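Local coordinates for protein haloperoxidase (Corallina officinalis, PDB 1QHB) that catalyses the halogenation of organic substrates with bromide and hydrogen peroxide, using a bound vanadate cofactor, at residues Val243-Ile248 with Leu346-Val351; Val351-Asn356 with Ala498-Asn503. All coordinates share one frame; numbering follows the deposited sequence.

Contact 1 of 2, residues Val243-Ile248 with Leu346-Val351; sequences VGSKQI and LLANGV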
# COMPACT_ATOMS: atom_id res chain seq x y z
N VAL A 243 51.14 26.07 -15.11
CA VAL A 243 52.01 25.15 -15.80
C VAL A 243 51.24 24.36 -16.87
O VAL A 243 50.01 24.21 -16.81
CB VAL A 243 52.66 24.10 -14.88
CG1 VAL A 243 53.31 24.79 -13.69
CG2 VAL A 243 51.61 23.10 -14.39
N GLY A 244 52.06 23.76 -17.71
CA GLY A 244 51.59 22.79 -18.68
C GLY A 244 51.75 21.38 -18.07
O GLY A 244 52.05 21.17 -16.89
N SER A 245 51.55 20.41 -18.98
CA SER A 245 51.60 19.01 -18.62
C SER A 245 52.65 18.38 -19.50
O SER A 245 53.14 18.91 -20.49
CB SER A 245 50.27 18.35 -18.99
OG SER A 245 50.16 18.17 -20.39
N LYS A 246 52.85 17.11 -19.19
CA LYS A 246 53.67 16.16 -19.94
C LYS A 246 53.07 16.07 -21.35
O LYS A 246 51.84 16.18 -21.47
CB LYS A 246 53.55 14.78 -19.27
CG LYS A 246 54.78 13.91 -19.27
CD LYS A 246 54.39 12.43 -19.23
CE LYS A 246 55.53 11.59 -18.69
NZ LYS A 246 55.26 10.13 -18.73
N GLN A 247 53.88 15.82 -22.38
CA GLN A 247 53.34 15.87 -23.73
C GLN A 247 53.40 14.48 -24.37
O GLN A 247 54.13 13.62 -23.90
CB GLN A 247 54.10 16.89 -24.59
CG GLN A 247 54.10 18.31 -24.00
CD GLN A 247 52.79 19.05 -24.12
OE1 GLN A 247 52.16 19.01 -25.17
NE2 GLN A 247 52.35 19.76 -23.07
N ILE A 248 52.62 14.27 -25.40
CA ILE A 248 52.50 13.05 -26.15
C ILE A 248 53.88 12.71 -26.71
O ILE A 248 54.54 13.58 -27.28
CB ILE A 248 51.53 13.24 -27.36
CG1 ILE A 248 50.10 13.60 -26.97
CG2 ILE A 248 51.48 12.00 -28.24
CD1 ILE A 248 49.45 12.67 -25.98
N LEU A 346 46.65 16.59 -14.44
CA LEU A 346 46.82 15.46 -13.54
C LEU A 346 46.80 14.19 -14.36
O LEU A 346 47.65 13.32 -14.15
CB LEU A 346 45.75 15.40 -12.44
CG LEU A 346 45.69 16.55 -11.45
CD1 LEU A 346 44.45 16.54 -10.58
CD2 LEU A 346 46.92 16.53 -10.54
N LEU A 347 45.88 14.09 -15.36
CA LEU A 347 45.89 12.85 -16.13
C LEU A 347 47.15 12.73 -16.96
O LEU A 347 47.77 11.65 -17.02
CB LEU A 347 44.66 12.72 -17.05
CG LEU A 347 43.32 12.55 -16.32
CD1 LEU A 347 42.16 12.81 -17.26
CD2 LEU A 347 43.28 11.13 -15.75
N ALA A 348 47.52 13.82 -17.64
CA ALA A 348 48.72 13.79 -18.47
C ALA A 348 50.00 13.58 -17.66
O ALA A 348 50.92 12.88 -18.07
CB ALA A 348 48.76 15.12 -19.24
N ASN A 349 50.13 14.11 -16.44
CA ASN A 349 51.28 13.88 -15.60
C ASN A 349 51.27 12.53 -14.92
O ASN A 349 52.29 12.15 -14.33
CB ASN A 349 51.37 15.04 -14.58
CG ASN A 349 51.83 16.31 -15.27
OD1 ASN A 349 52.00 16.32 -16.50
ND2 ASN A 349 52.09 17.30 -14.49
N GLY A 350 50.20 11.72 -15.00
CA GLY A 350 50.25 10.40 -14.40
C GLY A 350 50.02 10.44 -12.90
O GLY A 350 50.39 9.46 -12.25
N VAL A 351 49.46 11.49 -12.30
CA VAL A 351 49.15 11.41 -10.87
C VAL A 351 48.14 10.27 -10.63
O VAL A 351 47.23 10.06 -11.41
CB VAL A 351 48.56 12.75 -10.44
CG1 VAL A 351 48.12 12.63 -8.98
CG2 VAL A 351 49.58 13.86 -10.73
O HOH W 1 53.35 19.72 -15.30
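Asn-349 reaches from the last turn of helix 337-349 to the extended loop at Lys-246, where its OD1 accepts the backbone N of Lys-246 at 2.9 Å. With CG anti to its own carbonyl carbon (chi1 -73°), the amide swings toward the loop, and the N-H arrives nearly along the C=O axis of the side chain. The other branch, ND2, donates to a water at 2.8 Å that in turn donates to Gly-244 O, a second bridge to the same loop. An alanine here would probably leave the N-H of Lys-246 without its acceptor and break the water bridge to Gly-244. The helix closes in a Schellman motif: Gly-350, at positive phi, follows Asn-349, and Val-351 N and Gly-350 N bond back to Leu-346 O and Leu-347 O. Beside the amide, Ala-348 points its methyl at Ser-245, with CB 3.5 Å from Ser-245 OG. Ser-245 OG itself donates to Lys-246 O at 2.8 Å and also bonds Ala-272 N. Lys-246 lays CB 3.5 Å from Ala-348 O, while its extended chain carries the ammonium away from the helix end, on the exposed side of the contact. On the loop's far side, Gln-247 OE1 bonds Arg-283 of a second subunit.

Contact 2 of 2, residues Val351-Asn356 with Ala498-Asn503; sequences VPFDPN and AFFDAN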
# COMPACT_ATOMS: atom_id res chain seq x y z
N VAL A 351 49.46 11.49 -12.30
CA VAL A 351 49.15 11.41 -10.87
C VAL A 351 48.14 10.27 -10.63
O VAL A 351 47.23 10.06 -11.41
CB VAL A 351 48.56 12.75 -10.44
CG1 VAL A 351 48.12 12.63 -8.98
CG2 VAL A 351 49.58 13.86 -10.73
N PRO A 352 48.36 9.43 -9.63
CA PRO A 352 47.56 8.25 -9.38
C PRO A 352 46.13 8.56 -8.94
O PRO A 352 45.88 9.60 -8.37
CB PRO A 352 48.20 7.50 -8.23
CG PRO A 352 49.49 8.21 -7.95
CD PRO A 352 49.49 9.55 -8.64
N PHE A 353 45.21 7.64 -9.27
CA PHE A 353 43.84 7.81 -8.81
C PHE A 353 43.80 7.46 -7.31
O PHE A 353 44.75 6.90 -6.76
CB PHE A 353 42.89 6.92 -9.65
CG PHE A 353 42.74 7.39 -11.07
CD1 PHE A 353 42.35 8.68 -11.36
CD2 PHE A 353 43.02 6.56 -12.12
CE1 PHE A 353 42.22 9.11 -12.66
CE2 PHE A 353 42.90 6.97 -13.44
CZ PHE A 353 42.50 8.25 -13.71
N ASP A 354 42.75 7.81 -6.62
CA ASP A 354 42.56 7.43 -5.21
C ASP A 354 42.76 5.93 -5.09
O ASP A 354 42.22 5.10 -5.83
CB ASP A 354 41.15 7.86 -4.89
CG ASP A 354 40.66 7.61 -3.50
OD1 ASP A 354 41.18 6.76 -2.73
OD2 ASP A 354 39.67 8.32 -3.20
N PRO A 355 43.69 5.49 -4.23
CA PRO A 355 44.04 4.08 -4.13
C PRO A 355 42.94 3.18 -3.58
O PRO A 355 43.01 1.99 -3.80
CB PRO A 355 45.26 4.06 -3.23
CG PRO A 355 45.07 5.30 -2.38
CD PRO A 355 44.48 6.33 -3.32
N ASN A 356 41.87 3.71 -3.00
CA ASN A 356 40.72 2.93 -2.58
C ASN A 356 39.73 2.62 -3.70
O ASN A 356 38.78 1.88 -3.40
CB ASN A 356 40.03 3.70 -1.45
CG ASN A 356 41.02 3.73 -0.31
OD1 ASN A 356 41.39 2.69 0.23
ND2 ASN A 356 41.47 4.89 0.06
N ALA A 498 38.50 13.61 -4.33
CA ALA A 498 38.00 12.30 -4.08
C ALA A 498 38.58 11.32 -5.12
O ALA A 498 38.86 10.17 -4.78
CB ALA A 498 36.46 12.21 -4.23
N PHE A 499 38.64 11.75 -6.37
CA PHE A 499 38.99 10.79 -7.41
C PHE A 499 40.48 10.53 -7.55
O PHE A 499 40.86 9.44 -8.02
CB PHE A 499 38.44 11.37 -8.73
CG PHE A 499 37.91 10.28 -9.60
CD1 PHE A 499 38.76 9.49 -10.33
CD2 PHE A 499 36.56 10.05 -9.65
CE1 PHE A 499 38.25 8.47 -11.13
CE2 PHE A 499 36.04 9.03 -10.41
CZ PHE A 499 36.89 8.25 -11.15
N PHE A 500 41.29 11.52 -7.25
CA PHE A 500 42.74 11.41 -7.42
C PHE A 500 43.39 11.14 -6.06
O PHE A 500 42.68 11.24 -5.04
CB PHE A 500 43.43 12.66 -8.00
CG PHE A 500 43.29 12.75 -9.49
CD1 PHE A 500 44.17 12.16 -10.37
CD2 PHE A 500 42.21 13.46 -10.02
CE1 PHE A 500 43.98 12.25 -11.73
CE2 PHE A 500 42.01 13.53 -11.38
CZ PHE A 500 42.91 12.94 -12.26
N ASP A 501 44.64 10.71 -6.02
CA ASP A 501 45.31 10.46 -4.73
C ASP A 501 45.68 11.85 -4.26
O ASP A 501 46.76 12.39 -4.69
CB ASP A 501 46.56 9.60 -4.96
CG ASP A 501 47.27 9.16 -3.71
OD1 ASP A 501 46.90 9.56 -2.59
OD2 ASP A 501 48.23 8.36 -3.77
N ALA A 502 44.82 12.54 -3.54
CA ALA A 502 45.00 13.95 -3.21
C ALA A 502 46.23 14.33 -2.43
O ALA A 502 46.65 15.52 -2.49
CB ALA A 502 43.74 14.41 -2.48
N ASN A 503 46.78 13.44 -1.62
CA ASN A 503 47.96 13.75 -0.83
C ASN A 503 49.27 13.44 -1.55
O ASN A 503 50.34 13.56 -0.95
CB ASN A 503 47.94 12.99 0.52
CG ASN A 503 46.81 13.54 1.34
OD1 ASN A 503 46.59 14.70 1.56
ND2 ASN A 503 45.90 12.76 1.85
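Asp-354 N donates to Phe-499 O at 2.9 Å, almost straight at 174°, and Asp-501 N donates to Pro-352 O, also at 2.9 Å. The two bonds flank Phe-353 and Phe-500 as a single beta bridge, whose CA atoms are 4.0 Å apart, just where helix 484-499 ends and Phe-500 leaves helical geometry. Asp-354 sets its carboxylate beside the helix end: CG lies anti to the backbone N (chi1 -180°), which brings OD2 to 2.6 Å from Ala-498 O, and OD2 also accepts Asn-585 N. Asp-354 OD1 takes Asn-356 N at 3.1 Å from above the carboxylate plane, closing an Asx turn. Asp-501 CB packs near Pro-352 O, and its carboxylate, crossed by the Pro-355 ring, forms a salt bridge with Arg-44 of a third subunit. Outward lies a cluster of three phenylalanines. Phe-499 turns its edge to the face of Phe-353 in an offset edge-to-face pair, planes at 84° and centroids 5.8 Å apart. Phe-500 meets Phe-353 obliquely, CE1 to CE1 at 3.7 Å, with Phe-353 CD1 over one of its faces and Val-351 O at its edge. His-378 adds a further edge-to-face partner for Phe-499. The side chain of Phe-353 lies about 9 Å from the bound calcium ion. Backbone bonds thus fix the register while the rings pack beside them, and the close approach of Asp-354 OD2 to a carbonyl oxygen suggests that this buried acid probably carries a proton.

How the contacts relate
Contacts 1 and 2 lie in series along the chain, share Val-351 and have centres 15 Å apart, so the end of helix 337-349 and the loop after it are held at two successive points. Contact 1 is the smaller and more exposed, resting on a side-chain amide, a water and a methyl group. Contact 2 buries over twice the area and combines a backbone bridge with aromatic packing. They touch directly: Leu-347 CD2 lies 3.6 Å from Phe-353 CZ, and Leu-346 CB lies 3.7 Å from Phe-500 CE1. Both contacts also reach neighbouring subunits, Gln-247 by a hydrogen bond to an arginine of one and Asp-501 by a salt bridge to an arginine of another.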